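Local coordinates for protein TonB-dependent siderophore receptor (PDB 5NEC) that probably takes up ferric siderophores across the outer membrane of Pseudomonas aeruginosa, drawing on energy delivered by TonB, at residues 558-563 with 578-583. Residues are numbered along the deposited sequence; the frame is centred on the assembly and turned at random.
With C8E ((hydroxyethyloxy)tri(ethyloxy)octane), chain D.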
loop_
_atom_site.group_PDB
_atom_site.type_symbol
_atom_site.label_atom_id
_atom_site.label_comp_id
_atom_site.label_asym_id
_atom_site.label_seq_id
_atom_site.Cartn_x
_atom_site.Cartn_y
_atom_site.Cartn_z
ATOM N N ARG A 558 -15.986 -16.012 2.659
ATOM C CA ARG A 558 -16.978 -15.178 3.311
ATOM C C ARG A 558 -16.341 -14.544 4.534
ATOM O O ARG A 558 -15.750 -15.245 5.354
ATOM C CB ARG A 558 -18.196 -16.001 3.742
ATOM C CG ARG A 558 -19.045 -15.296 4.798
ATOM C CD ARG A 558 -20.387 -15.952 5.011
ATOM N NE ARG A 558 -21.257 -15.803 3.854
ATOM C CZ ARG A 558 -22.495 -16.281 3.781
ATOM N NH1 ARG A 558 -23.027 -16.952 4.819
ATOM N NH2 ARG A 558 -23.207 -16.094 2.663
ATOM N N THR A 559 -16.510 -13.234 4.661
ATOM C CA THR A 559 -16.162 -12.517 5.879
ATOM C C THR A 559 -17.432 -11.940 6.522
ATOM O O THR A 559 -18.229 -11.300 5.842
ATOM C CB THR A 559 -15.170 -11.384 5.567
ATOM O OG1 THR A 559 -14.019 -11.937 4.928
ATOM C CG2 THR A 559 -14.747 -10.665 6.838
ATOM N N ASP A 560 -17.619 -12.194 7.817
ATOM C CA ASP A 560 -18.742 -11.654 8.597
ATOM C C ASP A 560 -18.160 -10.822 9.709
ATOM O O ASP A 560 -17.251 -11.281 10.395
ATOM C CB ASP A 560 -19.597 -12.776 9.223
ATOM C CG ASP A 560 -20.555 -13.429 8.235
ATOM O OD1 ASP A 560 -20.847 -12.861 7.154
ATOM O OD2 ASP A 560 -21.038 -14.531 8.556
ATOM N N LYS A 561 -18.700 -9.622 9.901
ATOM C CA LYS A 561 -18.216 -8.721 10.931
ATOM C C LYS A 561 -19.374 -8.128 11.723
ATOM O O LYS A 561 -20.319 -7.613 11.137
ATOM C CB LYS A 561 -17.398 -7.624 10.280
ATOM C CG LYS A 561 -16.597 -6.770 11.248
ATOM C CD LYS A 561 -15.506 -6.003 10.515
ATOM C CE LYS A 561 -14.565 -6.950 9.777
ATOM N NZ LYS A 561 -13.200 -6.393 9.571
ATOM N N ASP A 562 -19.289 -8.230 13.053
ATOM C CA ASP A 562 -20.249 -7.622 13.983
ATOM C C ASP A 562 -19.645 -6.366 14.613
ATOM O O ASP A 562 -18.448 -6.326 14.887
ATOM C CB ASP A 562 -20.669 -8.628 15.067
ATOM C CG ASP A 562 -21.797 -9.547 14.604
ATOM O OD1 ASP A 562 -22.432 -9.267 13.566
ATOM O OD2 ASP A 562 -22.079 -10.554 15.280
ATOM N N ASN A 563 -20.489 -5.350 14.827
ATOM C CA ASN A 563 -20.079 -4.010 15.295
ATOM C C ASN A 563 -19.049 -3.378 14.349
ATOM O O ASN A 563 -17.973 -2.949 14.751
ATOM C CB ASN A 563 -19.607 -4.046 16.759
ATOM C CG ASN A 563 -20.723 -4.449 17.721
ATOM O OD1 ASN A 563 -21.908 -4.349 17.399
ATOM N ND2 ASN A 563 -20.347 -4.892 18.916
ATOM N N GLN A 578 -23.155 -4.438 11.522
ATOM C CA GLN A 578 -22.923 -5.754 10.945
ATOM C C GLN A 578 -22.667 -5.727 9.417
ATOM O O GLN A 578 -23.440 -5.126 8.664
ATOM C CB GLN A 578 -24.111 -6.656 11.260
ATOM C CG GLN A 578 -23.984 -8.087 10.759
ATOM C CD GLN A 578 -25.251 -8.904 10.958
ATOM O OE1 GLN A 578 -26.301 -8.375 11.321
ATOM N NE2 GLN A 578 -25.170 -10.194 10.675
ATOM N N SER A 579 -21.601 -6.391 8.957
ATOM C CA SER A 579 -21.272 -6.441 7.519
ATOM C C SER A 579 -20.894 -7.839 7.023
ATOM O O SER A 579 -20.459 -8.695 7.790
ATOM C CB SER A 579 -20.160 -5.437 7.162
ATOM O OG SER A 579 -18.949 -5.734 7.813
ATOM N N ARG A 580 -21.077 -8.059 5.726
ATOM C CA ARG A 580 -20.687 -9.300 5.081
ATOM C C ARG A 580 -20.005 -9.001 3.755
ATOM O O ARG A 580 -20.474 -8.155 2.999
ATOM C CB ARG A 580 -21.903 -10.194 4.840
ATOM C CG ARG A 580 -21.570 -11.570 4.284
ATOM C CD ARG A 580 -22.779 -12.266 3.693
ATOM N NE ARG A 580 -23.952 -12.197 4.566
ATOM C CZ ARG A 580 -24.169 -12.952 5.644
ATOM N NH1 ARG A 580 -23.290 -13.872 6.037
ATOM N NH2 ARG A 580 -25.287 -12.777 6.343
ATOM N N VAL A 581 -18.906 -9.702 3.484
ATOM C CA VAL A 581 -18.281 -9.720 2.165
ATOM C C VAL A 581 -18.140 -11.171 1.728
ATOM O O VAL A 581 -17.494 -11.964 2.405
ATOM C CB VAL A 581 -16.895 -9.052 2.164
ATOM C CG1 VAL A 581 -16.308 -9.015 0.756
ATOM C CG2 VAL A 581 -16.983 -7.653 2.742
ATOM N N ASP A 582 -18.781 -11.509 0.616
ATOM C CA ASP A 582 -18.586 -12.791 -0.068
ATOM C C ASP A 582 -17.791 -12.504 -1.331
ATOM O O ASP A 582 -18.030 -11.492 -2.004
ATOM C CB ASP A 582 -19.924 -13.434 -0.453
ATOM C CG ASP A 582 -20.801 -13.759 0.758
ATOM O OD1 ASP A 582 -20.267 -14.049 1.855
ATOM O OD2 ASP A 582 -22.041 -13.720 0.621
ATOM N N GLY A 583 -16.847 -13.384 -1.663
ATOM C CA GLY A 583 -16.040 -13.162 -2.841
ATOM C C GLY A 583 -15.374 -14.346 -3.492
ATOM O O GLY A 583 -15.362 -15.453 -2.963
HETATM C C1 C8E D . -22.603 -18.647 8.260
HETATM C C2 C8E D . -22.420 -19.675 7.160
HETATM C C3 C8E D . -20.993 -19.686 6.610
HETATM C C4 C8E D . -20.925 -20.123 5.143
HETATM C C5 C8E D . -19.495 -20.474 4.710
HETATM C C6 C8E D . -19.252 -20.344 3.198
HETATM C C7 C8E D . -17.893 -20.927 2.790
HETATM C C8 C8E D . -17.310 -20.287 1.540
#
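Thr559 and Val581 face each other as a hydrogen-bonded pair, as do Lys561 and Ser579, where neighbouring strands of the TonB-dependent receptor barrel run antiparallel, their axes 4.7 Å apart. Each pair is closed by two backbone bonds, such as Thr559 N to Val581 O at 2.8 Å. Between and beside them, Arg558 with Asp582 and Asp560 with Arg580 form non-hydrogen-bonded pairs whose side chains share the outer face, where a detergent molecule lies near Arg558. Arg558, its CG anti to the backbone N (chi1 162°), runs alongside Asp582 and bends at chi3; in their salt bridge its NE gives a nearly straight bond of 2.8 Å to the syn side of Asp582 OD1, while NH2 reaches OD2 in a weak one. The guanidinium of Arg558 and the carboxylate of Asp582 are turned only 22° from each other. A second salt bridge joins Asp560 OD1 to Arg580 NH1 at 2.9 Å, with carboxylate and guanidinium steeply inclined. That same NH1 sits over one face of the Arg558 guanidinium, offset toward its rim, 3.3 Å from Arg558 NH1; both nitrogens are donors, hence no hydrogen bond. On the other face, Thr559, Ser579 and Val581 touch Phe100, Lys561 makes a cation-pi contact with it, and Thr559 OG1 bonds to Asn536. Each arginine thus has its own carboxylate partner across the strands, which probably offsets the repulsion and adds charge pairing to the backbone bonds.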